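Local coordinates for protein putative hexulose 6 phosphate synthase (Salmonella typhimurium, PDB 3F4W) that is of unknown function but belongs to the orotidine 5'-phosphate decarboxylase/HUMPS family of TIM-barrel proteins and is present as a pair of chains, at residues A[42-47]-A[56-61]; A[118-123]-A[151-156]; A[175-180]-A[204-209]. All coordinates share one frame; numbering follows the deposited sequence.

Contact 1. Residues A[42-47]-A[56-61]; sequences NAIKAI and VLADAK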
ATOM      1  N   ASN A  42     -10.995  10.883  -4.815  1.00 20.75           N
ATOM      2  CA  ASN A  42     -12.255  11.589  -4.627  1.00 21.28           C
ATOM      3  C   ASN A  42     -12.760  11.513  -3.187  1.00 20.82           C
ATOM      4  O   ASN A  42     -13.468  12.405  -2.723  1.00 20.54           O
ATOM      5  CB  ASN A  42     -13.322  11.067  -5.581  1.00 23.18           C
ATOM      6  CG  ASN A  42     -14.629  11.807  -5.432  1.00 23.39           C
ATOM      7  OD1 ASN A  42     -15.664  11.210  -5.139  1.00 22.25           O
ATOM      8  ND2 ASN A  42     -14.583  13.121  -5.600  1.00 16.25           N
ATOM      9  N   ALA A  43     -12.400  10.441  -2.485  1.00 15.84           N
ATOM     10  CA  ALA A  43     -12.793  10.284  -1.089  1.00 16.09           C
ATOM     11  C   ALA A  43     -12.216  11.409  -0.232  1.00 17.74           C
ATOM     12  O   ALA A  43     -12.915  11.992   0.594  1.00 17.02           O
ATOM     13  CB  ALA A  43     -12.351   8.932  -0.562  1.00 17.81           C
ATOM     14  N   ILE A  44     -10.936  11.702  -0.435  1.00 17.77           N
ATOM     15  CA  ILE A  44     -10.264  12.789   0.269  1.00 15.99           C
ATOM     16  C   ILE A  44     -10.897  14.134  -0.066  1.00 21.13           C
ATOM     17  O   ILE A  44     -11.166  14.943   0.820  1.00 18.11           O
ATOM     18  CB  ILE A  44      -8.771  12.852  -0.093  1.00 17.53           C
ATOM     19  CG1 ILE A  44      -8.079  11.535   0.264  1.00 20.47           C
ATOM     20  CG2 ILE A  44      -8.094  14.014   0.619  1.00 20.22           C
ATOM     21  CD1 ILE A  44      -7.962  11.301   1.750  1.00 22.06           C
ATOM     22  N   LYS A  45     -11.130  14.368  -1.353  1.00 17.83           N
ATOM     23  CA  LYS A  45     -11.707  15.626  -1.810  1.00 15.78           C
ATOM     24  C   LYS A  45     -13.074  15.872  -1.179  1.00 18.16           C
ATOM     25  O   LYS A  45     -13.345  16.956  -0.665  1.00 18.21           O
ATOM     26  CB  LYS A  45     -11.829  15.629  -3.335  1.00 16.92           C
ATOM     27  CG  LYS A  45     -10.498  15.514  -4.065  1.00 20.84           C
ATOM     28  CD  LYS A  45     -10.696  15.406  -5.571  1.00 22.01           C
ATOM     29  CE  LYS A  45      -9.392  15.633  -6.322  1.00 27.41           C
ATOM     30  NZ  LYS A  45      -9.543  15.424  -7.791  1.00 32.13           N
ATOM     31  N   ALA A  46     -13.925  14.851  -1.220  1.00 16.58           N
ATOM     32  CA  ALA A  46     -15.289  14.958  -0.716  1.00 18.48           C
ATOM     33  C   ALA A  46     -15.334  15.213   0.787  1.00 18.34           C
ATOM     34  O   ALA A  46     -16.098  16.050   1.262  1.00 16.06           O
ATOM     35  CB  ALA A  46     -16.075  13.702  -1.063  1.00 20.19           C
ATOM     36  N   ILE A  47     -14.520  14.482   1.536  1.00 20.47           N
ATOM     37  CA  ILE A  47     -14.508  14.624   2.989  1.00 19.95           C
ATOM     38  C   ILE A  47     -13.927  15.971   3.419  1.00 20.92           C
ATOM     39  O   ILE A  47     -14.471  16.635   4.301  1.00 21.96           O
ATOM     40  CB  ILE A  47     -13.745  13.467   3.655  1.00 18.41           C
ATOM     41  CG1 ILE A  47     -14.556  12.174   3.537  1.00 18.76           C
ATOM     42  CG2 ILE A  47     -13.449  13.780   5.114  1.00 19.26           C
ATOM     43  CD1 ILE A  47     -13.794  10.934   3.955  1.00 19.04           C
ATOM     44  N   VAL A  56      -7.523  15.781   7.567  1.00 15.38           N
ATOM     45  CA  VAL A  56      -7.778  14.541   6.850  1.00 16.95           C
ATOM     46  C   VAL A  56      -6.470  13.799   6.631  1.00 16.62           C
ATOM     47  O   VAL A  56      -5.491  14.373   6.154  1.00 17.15           O
ATOM     48  CB  VAL A  56      -8.490  14.797   5.496  1.00 17.84           C
ATOM     49  CG1 VAL A  56      -8.680  13.498   4.730  1.00 16.28           C
ATOM     50  CG2 VAL A  56      -9.833  15.480   5.721  1.00 20.37           C
ATOM     51  N   LEU A  57      -6.462  12.524   7.011  1.00 15.20           N
ATOM     52  CA  LEU A  57      -5.308  11.645   6.851  1.00 16.22           C
ATOM     53  C   LEU A  57      -5.600  10.636   5.739  1.00 18.40           C
ATOM     54  O   LEU A  57      -6.617   9.951   5.775  1.00 17.59           O
ATOM     55  CB  LEU A  57      -5.046  10.915   8.179  1.00 18.25           C
ATOM     56  CG  LEU A  57      -4.058   9.759   8.449  1.00 18.45           C
ATOM     57  CD1 LEU A  57      -3.894   8.797   7.285  1.00 21.35           C
ATOM     58  CD2 LEU A  57      -2.695  10.249   8.955  1.00 18.39           C
ATOM     59  N   ALA A  58      -4.716  10.551   4.748  1.00 13.57           N
ATOM     60  CA  ALA A  58      -4.855   9.540   3.702  1.00 14.32           C
ATOM     61  C   ALA A  58      -3.964   8.345   4.019  1.00 12.39           C
ATOM     62  O   ALA A  58      -2.737   8.443   3.951  1.00 13.99           O
ATOM     63  CB  ALA A  58      -4.492  10.125   2.338  1.00 15.50           C
ATOM     64  N   ASP A  59      -4.580   7.222   4.375  1.00 11.38           N
ATOM     65  CA  ASP A  59      -3.831   6.037   4.770  1.00 14.89           C
ATOM     66  C   ASP A  59      -3.397   5.226   3.554  1.00 15.77           C
ATOM     67  O   ASP A  59      -3.830   4.087   3.363  1.00 15.47           O
ATOM     68  CB  ASP A  59      -4.653   5.164   5.713  1.00 13.35           C
ATOM     69  CG  ASP A  59      -3.811   4.129   6.424  1.00 19.56           C
ATOM     70  OD1 ASP A  59      -2.577   4.309   6.497  1.00 18.41           O
ATOM     71  OD2 ASP A  59      -4.384   3.134   6.911  1.00 20.24           O
ATOM     72  N   ALA A  60      -2.542   5.825   2.733  1.00 11.01           N
ATOM     73  CA  ALA A  60      -2.078   5.183   1.509  1.00 14.06           C
ATOM     74  C   ALA A  60      -1.111   4.029   1.777  1.00 14.51           C
ATOM     75  O   ALA A  60      -0.975   3.126   0.951  1.00 13.01           O
ATOM     76  CB  ALA A  60      -1.435   6.212   0.594  1.00 12.38           C
ATOM     77  N   LYS A  61      -0.452   4.053   2.934  1.00 12.47           N
ATOM     78  CA  LYS A  61       0.568   3.054   3.254  1.00 13.16           C
ATOM     79  C   LYS A  61       1.560   2.919   2.104  1.00 14.71           C
ATOM     80  O   LYS A  61       1.834   1.816   1.618  1.00 15.09           O
ATOM     81  CB  LYS A  61      -0.069   1.695   3.568  1.00 12.98           C
ATOM     82  CG  LYS A  61      -0.701   1.596   4.948  1.00 12.64           C
ATOM     83  CD  LYS A  61      -1.158   0.171   5.229  1.00 16.60           C
ATOM     84  CE  LYS A  61      -1.822   0.051   6.591  1.00 18.62           C
ATOM     85  NZ  LYS A  61      -3.175   0.666   6.595  1.00 16.69           N
TER
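Helix 42-50 packs on the outside of the barrel wall through I44 and I47, which rest on V56 and A58 of strand 55-62. I44 and V56 bury the most surface here. I44 CG2 lies anti to the backbone N while the CG1 branch leaves beside that N (chi1 -59°), and a second bend at chi2 carries CD1 inward, so one methyl serves two partners: I44 CD1 lies 3.7 Å from A58 CB and 3.8 Å from V56 CG1. I44 and V56 pass each other heading opposite ways. A turn further on, I47 CG2 meets V56 CG2 at 4.0 Å, so the two methyls of V56 are shared between the two isoleucines.

This is the helix-on-strand layer of a TIM barrel: the helix runs antiparallel to the strand (170° between the short axes, 9.6 Å apart) and leads into it through a short connection. Branched isoleucine and valine suit such a buried, apolar surface because they fill it with few torsions to fix, whereas the small A58 leaves room for the I44 methyl and also touches L73 of helix 66-75. V31 of the neighbouring strand 28-31 extends the floor under both isoleucines. L57 points the other way from the helix, and further along the strand K61 NZ forms a salt bridge with D59 OD2 at 2.8 Å, approaching from above the carboxylate plane; K61 NZ also bonds T33 OG1.

Contact 2. Residues A[118-123]-A[151-156]; sequences ARVRLL and ITMLKV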
ATOM      1  N   ALA A 118      16.101  -0.091  16.236  1.00 20.01           N
ATOM      2  CA  ALA A 118      17.032   0.217  15.155  1.00 18.92           C
ATOM      3  C   ALA A 118      16.358   1.045  14.062  1.00 19.47           C
ATOM      4  O   ALA A 118      16.944   1.993  13.535  1.00 17.25           O
ATOM      5  CB  ALA A 118      17.621  -1.062  14.575  1.00 21.80           C
ATOM      6  N   ARG A 119      15.120   0.691  13.732  1.00 15.57           N
ATOM      7  CA  ARG A 119      14.403   1.352  12.647  1.00 17.38           C
ATOM      8  C   ARG A 119      14.040   2.786  13.028  1.00 16.62           C
ATOM      9  O   ARG A 119      14.147   3.708  12.212  1.00 14.46           O
ATOM     10  CB  ARG A 119      13.146   0.554  12.279  1.00 14.53           C
ATOM     11  CG  ARG A 119      12.564   0.896  10.920  1.00 14.52           C
ATOM     12  CD  ARG A 119      13.581   0.643   9.818  1.00 19.04           C
ATOM     13  NE  ARG A 119      13.055   1.010   8.508  1.00 21.15           N
ATOM     14  CZ  ARG A 119      13.792   1.105   7.407  1.00 22.18           C
ATOM     15  NH1 ARG A 119      15.094   0.865   7.451  1.00 21.82           N
ATOM     16  NH2 ARG A 119      13.227   1.453   6.262  1.00 21.76           N
ATOM     17  N   VAL A 120      13.609   2.973  14.271  1.00 11.91           N
ATOM     18  CA  VAL A 120      13.284   4.305  14.769  1.00 13.79           C
ATOM     19  C   VAL A 120      14.499   5.227  14.723  1.00 14.81           C
ATOM     20  O   VAL A 120      14.398   6.374  14.291  1.00 15.28           O
ATOM     21  CB  VAL A 120      12.719   4.256  16.199  1.00 15.32           C
ATOM     22  CG1 VAL A 120      12.559   5.662  16.754  1.00 18.92           C
ATOM     23  CG2 VAL A 120      11.383   3.526  16.210  1.00 15.22           C
ATOM     24  N   ARG A 121      15.652   4.725  15.152  1.00 16.57           N
ATOM     25  CA  ARG A 121      16.868   5.532  15.137  1.00 19.10           C
ATOM     26  C   ARG A 121      17.179   5.957  13.711  1.00 19.99           C
ATOM     27  O   ARG A 121      17.495   7.115  13.443  1.00 20.20           O
ATOM     28  CB  ARG A 121      18.063   4.754  15.695  1.00 21.90           C
ATOM     29  CG  ARG A 121      17.903   4.229  17.110  1.00 23.36           C
ATOM     30  CD  ARG A 121      19.177   3.505  17.561  1.00 24.41           C
ATOM     31  NE  ARG A 121      18.927   2.612  18.688  1.00 29.21           N
ATOM     32  CZ  ARG A 121      18.967   1.286  18.614  1.00 30.68           C
ATOM     33  NH1 ARG A 121      19.264   0.686  17.470  1.00 28.84           N
ATOM     34  NH2 ARG A 121      18.721   0.556  19.690  1.00 37.06           N
ATOM     35  N   LEU A 122      17.084   4.999  12.799  1.00 18.19           N
ATOM     36  CA  LEU A 122      17.399   5.230  11.400  1.00 21.38           C
ATOM     37  C   LEU A 122      16.461   6.268  10.788  1.00 18.21           C
ATOM     38  O   LEU A 122      16.899   7.176  10.085  1.00 19.51           O
ATOM     39  CB  LEU A 122      17.316   3.911  10.632  1.00 20.98           C
ATOM     40  CG  LEU A 122      17.918   3.851   9.231  1.00 26.18           C
ATOM     41  CD1 LEU A 122      18.125   2.406   8.802  1.00 32.42           C
ATOM     42  CD2 LEU A 122      17.016   4.563   8.263  1.00 29.11           C
ATOM     43  N   LEU A 123      15.168   6.128  11.061  1.00 14.69           N
ATOM     44  CA  LEU A 123      14.164   6.982  10.434  1.00 16.37           C
ATOM     45  C   LEU A 123      14.211   8.411  10.952  1.00 16.55           C
ATOM     46  O   LEU A 123      14.062   9.366  10.186  1.00 16.53           O
ATOM     47  CB  LEU A 123      12.765   6.395  10.621  1.00 16.69           C
ATOM     48  CG  LEU A 123      12.575   5.023   9.975  1.00 19.55           C
ATOM     49  CD1 LEU A 123      11.172   4.500  10.232  1.00 18.70           C
ATOM     50  CD2 LEU A 123      12.881   5.083   8.480  1.00 20.69           C
ATOM     51  N   ILE A 151       5.303   0.891  23.970  1.00 17.82           N
ATOM     52  CA  ILE A 151       6.245   1.006  25.079  1.00 16.11           C
ATOM     53  C   ILE A 151       7.677   1.156  24.574  1.00 18.34           C
ATOM     54  O   ILE A 151       8.410   2.039  25.013  1.00 19.15           O
ATOM     55  CB  ILE A 151       6.154  -0.210  26.016  1.00 19.36           C
ATOM     56  CG1 ILE A 151       4.790  -0.243  26.707  1.00 20.36           C
ATOM     57  CG2 ILE A 151       7.286  -0.185  27.037  0.50 17.62           C
ATOM     58  CD1 ILE A 151       4.540  -1.507  27.499  1.00 22.40           C
ATOM     59  N   THR A 152       8.074   0.297  23.643  1.00 18.94           N
ATOM     60  CA  THR A 152       9.401   0.402  23.052  1.00 20.48           C
ATOM     61  C   THR A 152       9.572   1.722  22.309  1.00 21.57           C
ATOM     62  O   THR A 152      10.582   2.407  22.465  1.00 24.81           O
ATOM     63  CB  THR A 152       9.686  -0.759  22.096  1.00 24.26           C
ATOM     64  OG1 THR A 152       9.681  -1.985  22.833  1.00 21.92           O
ATOM     65  CG2 THR A 152      11.040  -0.578  21.428  1.00 20.03           C
ATOM     66  N   MET A 153       8.578   2.078  21.502  1.00 20.26           N
ATOM     67  CA  MET A 153       8.628   3.329  20.758  1.00 19.91           C
ATOM     68  C   MET A 153       8.892   4.520  21.678  1.00 21.29           C
ATOM     69  O   MET A 153       9.757   5.348  21.402  1.00 21.97           O
ATOM     70  CB  MET A 153       7.329   3.548  19.976  1.00 19.58           C
ATOM     71  CG  MET A 153       7.256   4.905  19.307  1.00 14.67           C
ATOM     72  SD  MET A 153       8.482   5.085  18.001  1.00 18.12           S
ATOM     73  CE  MET A 153       7.664   4.221  16.661  1.00 16.85           C
ATOM     74  N   LEU A 154       8.144   4.601  22.773  1.00 23.20           N
ATOM     75  CA  LEU A 154       8.267   5.726  23.697  1.00 23.07           C
ATOM     76  C   LEU A 154       9.629   5.783  24.393  1.00 25.73           C
ATOM     77  O   LEU A 154      10.093   6.858  24.781  1.00 29.60           O
ATOM     78  CB  LEU A 154       7.136   5.699  24.729  1.00 23.52           C
ATOM     79  CG  LEU A 154       5.750   5.976  24.151  1.00 26.41           C
ATOM     80  CD1 LEU A 154       4.663   5.823  25.205  1.00 23.83           C
ATOM     81  CD2 LEU A 154       5.718   7.362  23.528  1.00 25.66           C
ATOM     82  N   LYS A 155      10.268   4.629  24.542  1.00 27.05           N
ATOM     83  CA  LYS A 155      11.586   4.570  25.163  1.00 28.75           C
ATOM     84  C   LYS A 155      12.690   4.967  24.183  1.00 31.35           C
ATOM     85  O   LYS A 155      13.697   5.552  24.577  1.00 29.91           O
ATOM     86  CB  LYS A 155      11.857   3.170  25.713  1.00 31.55           C
ATOM     87  CG  LYS A 155      10.841   2.697  26.737  1.00 29.96           C
ATOM     88  CD  LYS A 155      11.096   1.251  27.134  1.00 33.45           C
ATOM     89  CE  LYS A 155      12.253   1.140  28.110  1.00 32.90           C
ATOM     90  NZ  LYS A 155      11.868   1.630  29.458  1.00 33.66           N
ATOM     91  N   VAL A 156      12.492   4.656  22.904  1.00 22.02           N
ATOM     92  CA  VAL A 156      13.535   4.867  21.902  1.00 20.41           C
ATOM     93  C   VAL A 156      13.430   6.208  21.180  1.00 22.83           C
ATOM     94  O   VAL A 156      14.447   6.810  20.847  1.00 21.59           O
ATOM     95  CB  VAL A 156      13.555   3.737  20.852  1.00 19.56           C
ATOM     96  CG1 VAL A 156      14.649   3.989  19.828  1.00 22.36           C
ATOM     97  CG2 VAL A 156      13.747   2.389  21.528  1.00 23.18           C
TER
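V120 sets its two methyls against different residues of the neighbouring helix: CG2 against M153 and CG1 against V156. Both helices belong to the outer layer of the TIM barrel, where 116-126 and 147-156 lie side by side around the strands. Their short axes come within 10.2 Å and cross at -43°, and no hydrogen bond links the segments, so the match depends on the shapes of the side chains.

The methionine is bent at two torsions. Its CG starts anti to the backbone N (chi1 173°), but turns at chi2 and chi3 fold the thioether back toward helix 116-126. M153 SD thus arrives 3.7 Å from V120 CG2, and M153 CE comes to 3.8 Å from the same methyl. An unbranched, flexible chain is well suited here, because M153 starts from a CB that does not face the partner helix and must also reach L131 and V133 of strand 130-134. V120 touches L131 too, which makes this a joint between two helices and the sheet beneath.

The valines adopt the same rotamer, each with CG1 anti to N, and both face the partner helix directly. Compact, branched side chains fit this close approach of the backbones, where the CA atoms of V120 and V156 are 7.2 Å apart. At the margin the exposed arginine R121 lends its aliphatic stem: R121 CG lies 4.2 Å from V156 CG1.

Contact 3. Residues A[175-180]-A[204-209]; sequences DYALLG and SQVLLQ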
ATOM      1  N   ASP A 175      -5.412   2.665  28.993  1.00 21.59           N
ATOM      2  CA  ASP A 175      -4.090   2.039  29.033  1.00 23.02           C
ATOM      3  C   ASP A 175      -3.110   2.806  28.155  1.00 22.91           C
ATOM      4  O   ASP A 175      -1.959   3.023  28.527  1.00 22.07           O
ATOM      5  CB  ASP A 175      -4.161   0.588  28.555  1.00 25.48           C
ATOM      6  CG  ASP A 175      -5.027  -0.282  29.447  1.00 32.77           C
ATOM      7  OD1 ASP A 175      -5.387  -1.403  29.025  1.00 35.32           O
ATOM      8  OD2 ASP A 175      -5.348   0.154  30.571  1.00 32.96           O
ATOM      9  N   TYR A 176      -3.580   3.212  26.982  1.00 19.05           N
ATOM     10  CA  TYR A 176      -2.737   3.883  26.000  1.00 18.58           C
ATOM     11  C   TYR A 176      -2.543   5.354  26.317  1.00 18.62           C
ATOM     12  O   TYR A 176      -1.440   5.881  26.183  1.00 17.57           O
ATOM     13  CB  TYR A 176      -3.320   3.706  24.595  1.00 13.18           C
ATOM     14  CG  TYR A 176      -3.254   2.271  24.133  1.00 14.88           C
ATOM     15  CD1 TYR A 176      -2.119   1.778  23.496  1.00 15.67           C
ATOM     16  CD2 TYR A 176      -4.308   1.398  24.368  1.00 17.63           C
ATOM     17  CE1 TYR A 176      -2.046   0.460  23.088  1.00 16.53           C
ATOM     18  CE2 TYR A 176      -4.243   0.078  23.965  1.00 19.01           C
ATOM     19  CZ  TYR A 176      -3.109  -0.386  23.325  1.00 17.58           C
ATOM     20  OH  TYR A 176      -3.041  -1.700  22.927  1.00 16.97           O
ATOM     21  N   ALA A 177      -3.619   6.012  26.735  1.00 18.15           N
ATOM     22  CA  ALA A 177      -3.573   7.434  27.037  1.00 19.03           C
ATOM     23  C   ALA A 177      -2.551   7.718  28.130  1.00 21.11           C
ATOM     24  O   ALA A 177      -1.806   8.698  28.059  1.00 20.07           O
ATOM     25  CB  ALA A 177      -4.951   7.932  27.452  1.00 20.51           C
ATOM     26  N   LEU A 178      -2.520   6.851  29.137  1.00 17.95           N
ATOM     27  CA  LEU A 178      -1.597   6.999  30.264  1.00 19.21           C
ATOM     28  C   LEU A 178      -0.140   7.057  29.830  1.00 20.84           C
ATOM     29  O   LEU A 178       0.693   7.640  30.522  1.00 22.00           O
ATOM     30  CB  LEU A 178      -1.780   5.858  31.268  1.00 20.06           C
ATOM     31  CG  LEU A 178      -2.967   5.975  32.226  1.00 23.25           C
ATOM     32  CD1 LEU A 178      -3.298   4.630  32.857  1.00 21.19           C
ATOM     33  CD2 LEU A 178      -2.687   7.024  33.294  1.00 31.31           C
ATOM     34  N   LEU A 179       0.168   6.449  28.688  1.00 20.99           N
ATOM     35  CA  LEU A 179       1.541   6.417  28.197  1.00 21.36           C
ATOM     36  C   LEU A 179       1.900   7.710  27.472  1.00 21.45           C
ATOM     37  O   LEU A 179       3.075   8.024  27.281  1.00 24.22           O
ATOM     38  CB  LEU A 179       1.760   5.207  27.287  1.00 20.36           C
ATOM     39  CG  LEU A 179       1.662   3.855  27.993  1.00 20.64           C
ATOM     40  CD1 LEU A 179       1.704   2.699  27.004  1.00 19.25           C
ATOM     41  CD2 LEU A 179       2.774   3.720  29.021  1.00 23.03           C
ATOM     42  N   GLY A 180       0.879   8.453  27.062  1.00 23.73           N
ATOM     43  CA  GLY A 180       1.079   9.765  26.481  1.00 21.99           C
ATOM     44  C   GLY A 180       1.471   9.817  25.015  1.00 22.80           C
ATOM     45  O   GLY A 180       2.399  10.542  24.648  1.00 21.25           O
ATOM     46  N   SER A 204     -12.931  10.008  23.384  1.00 17.65           N
ATOM     47  CA  SER A 204     -12.391  11.362  23.355  1.00 18.82           C
ATOM     48  C   SER A 204     -12.346  11.953  24.759  1.00 15.37           C
ATOM     49  O   SER A 204     -11.516  12.805  25.053  1.00 19.78           O
ATOM     50  CB  SER A 204     -13.216  12.253  22.427  1.00 19.83           C
ATOM     51  OG  SER A 204     -14.546  12.365  22.900  1.00 26.34           O
ATOM     52  N   GLN A 205     -13.248  11.485  25.619  1.00 15.14           N
ATOM     53  CA  GLN A 205     -13.282  11.903  27.020  1.00 15.89           C
ATOM     54  C   GLN A 205     -12.012  11.481  27.745  1.00 18.08           C
ATOM     55  O   GLN A 205     -11.428  12.254  28.508  1.00 18.30           O
ATOM     56  CB  GLN A 205     -14.502  11.298  27.720  1.00 17.84           C
ATOM     57  CG  GLN A 205     -14.655  11.691  29.181  1.00 15.30           C
ATOM     58  CD  GLN A 205     -15.964  11.205  29.770  1.00 19.97           C
ATOM     59  OE1 GLN A 205     -16.839  10.729  29.051  1.00 26.03           O
ATOM     60  NE2 GLN A 205     -16.104  11.319  31.080  1.00 23.31           N
ATOM     61  N   VAL A 206     -11.583  10.248  27.507  1.00 17.47           N
ATOM     62  CA  VAL A 206     -10.371   9.740  28.137  1.00 16.32           C
ATOM     63  C   VAL A 206      -9.155  10.520  27.661  1.00 21.36           C
ATOM     64  O   VAL A 206      -8.293  10.887  28.462  1.00 20.68           O
ATOM     65  CB  VAL A 206     -10.174   8.242  27.866  1.00 17.43           C
ATOM     66  CG1 VAL A 206      -8.825   7.777  28.396  1.00 17.71           C
ATOM     67  CG2 VAL A 206     -11.307   7.444  28.497  1.00 18.73           C
ATOM     68  N   LEU A 207      -9.091  10.784  26.361  1.00 15.82           N
ATOM     69  CA  LEU A 207      -7.970  11.532  25.799  1.00 15.78           C
ATOM     70  C   LEU A 207      -7.890  12.939  26.387  1.00 24.05           C
ATOM     71  O   LEU A 207      -6.799  13.463  26.619  1.00 24.48           O
ATOM     72  CB  LEU A 207      -8.069  11.597  24.274  1.00 20.73           C
ATOM     73  CG  LEU A 207      -8.194  10.251  23.554  1.00 19.63           C
ATOM     74  CD1 LEU A 207      -8.129  10.434  22.048  1.00 20.65           C
ATOM     75  CD2 LEU A 207      -7.108   9.294  24.023  1.00 20.79           C
ATOM     76  N   LEU A 208      -9.047  13.547  26.632  1.00 20.52           N
ATOM     77  CA  LEU A 208      -9.089  14.877  27.232  1.00 24.23           C
ATOM     78  C   LEU A 208      -8.757  14.840  28.720  1.00 27.56           C
ATOM     79  O   LEU A 208      -8.214  15.801  29.267  1.00 27.74           O
ATOM     80  CB  LEU A 208     -10.459  15.527  27.022  1.00 18.54           C
ATOM     81  CG  LEU A 208     -10.752  16.034  25.613  1.00 24.22           C
ATOM     82  CD1 LEU A 208     -12.144  16.635  25.553  1.00 24.66           C
ATOM     83  CD2 LEU A 208      -9.705  17.056  25.195  1.00 23.71           C
ATOM     84  N   GLN A 209      -9.093  13.732  29.371  1.00 26.84           N
ATOM     85  CA  GLN A 209      -8.874  13.594  30.807  1.00 33.49           C
ATOM     86  C   GLN A 209      -7.395  13.396  31.122  1.00 40.74           C
ATOM     87  O   GLN A 209      -6.978  13.473  32.277  1.00 46.03           O
ATOM     88  CB  GLN A 209      -9.730  12.458  31.381  1.00 31.09           C
ATOM     89  CG  GLN A 209     -11.209  12.828  31.511  1.00 31.05           C
ATOM     90  CD  GLN A 209     -12.086  11.668  31.947  1.00 31.63           C
ATOM     91  OE1 GLN A 209     -11.713  10.504  31.800  1.00 27.91           O
ATOM     92  NE2 GLN A 209     -13.265  11.985  32.487  1.00 27.32           N
TER
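A177 is the pivot of this small contact, setting its single methyl against V206 and L207 of the facing helix. A177 CB sits 4.0 Å from V206 CG1 and 4.3 Å from L207 CD2, and these two touches are all that joins the two segments, with no hydrogen bond across. Alanine suits the spot because the backbones come close: the CA atoms of A177 and L207 are 6.1 Å apart, a spacing that favours a short side chain between them.

V206 and L207 reach the methyl in different ways. V206 faces the opposing segment directly, and with CG1 anti to its backbone N (chi1 173°) that branch is the one laid against A177. Its side chain also touches V173 and K174, so a compact branched residue follows the surface of helix 173-177 over about a turn. L207 starts off at an angle to the partner, but its longer chain brings the end nearer. CG is set beside the backbone N (chi1 -55°), and with CD1 carrying on the extended chain, the other branch, CD2, is turned to A177, while the same leucine also packs on V173, M1 and L3.

In the TIM barrel these are two neighbours of the outer helical layer, the short helix 173-177 and the C-terminal helix 196-209. L3, on strand 2-7, ties the latter to the first strand of the closed barrel. A type I turn runs from A177 to G180, in which G180 N donates to A177 O at 2.9 Å. G180 itself has positive phi (81°), a conformation that glycine adopts easily because it lacks a side chain. On the helix 173-177 side, Y176 turns its ring away from the C-terminal helix and packs on I147 and L150 of helix 147-156.

The three contacts follow one another along the chain and sample different parts of one barrel. Contact 1 joins a helix to a strand, whereas contacts 2 and 3 join helices to each other in the outer layer. Contact 1 lies across the chain's centre from both others, its centre about 28 Å from that of contact 2 and about 26 Å from that of contact 3, without touching either. Contacts 2 and 3 have centres about 21 Å apart but meet directly: L154 CD1 packs 3.4 Å from L179 O, and I151 CG1 lies 4.3 Å from L179 CD1. Helix 147-156, part of contact 2, thus also touches the turn from A177 to G180 in contact 3.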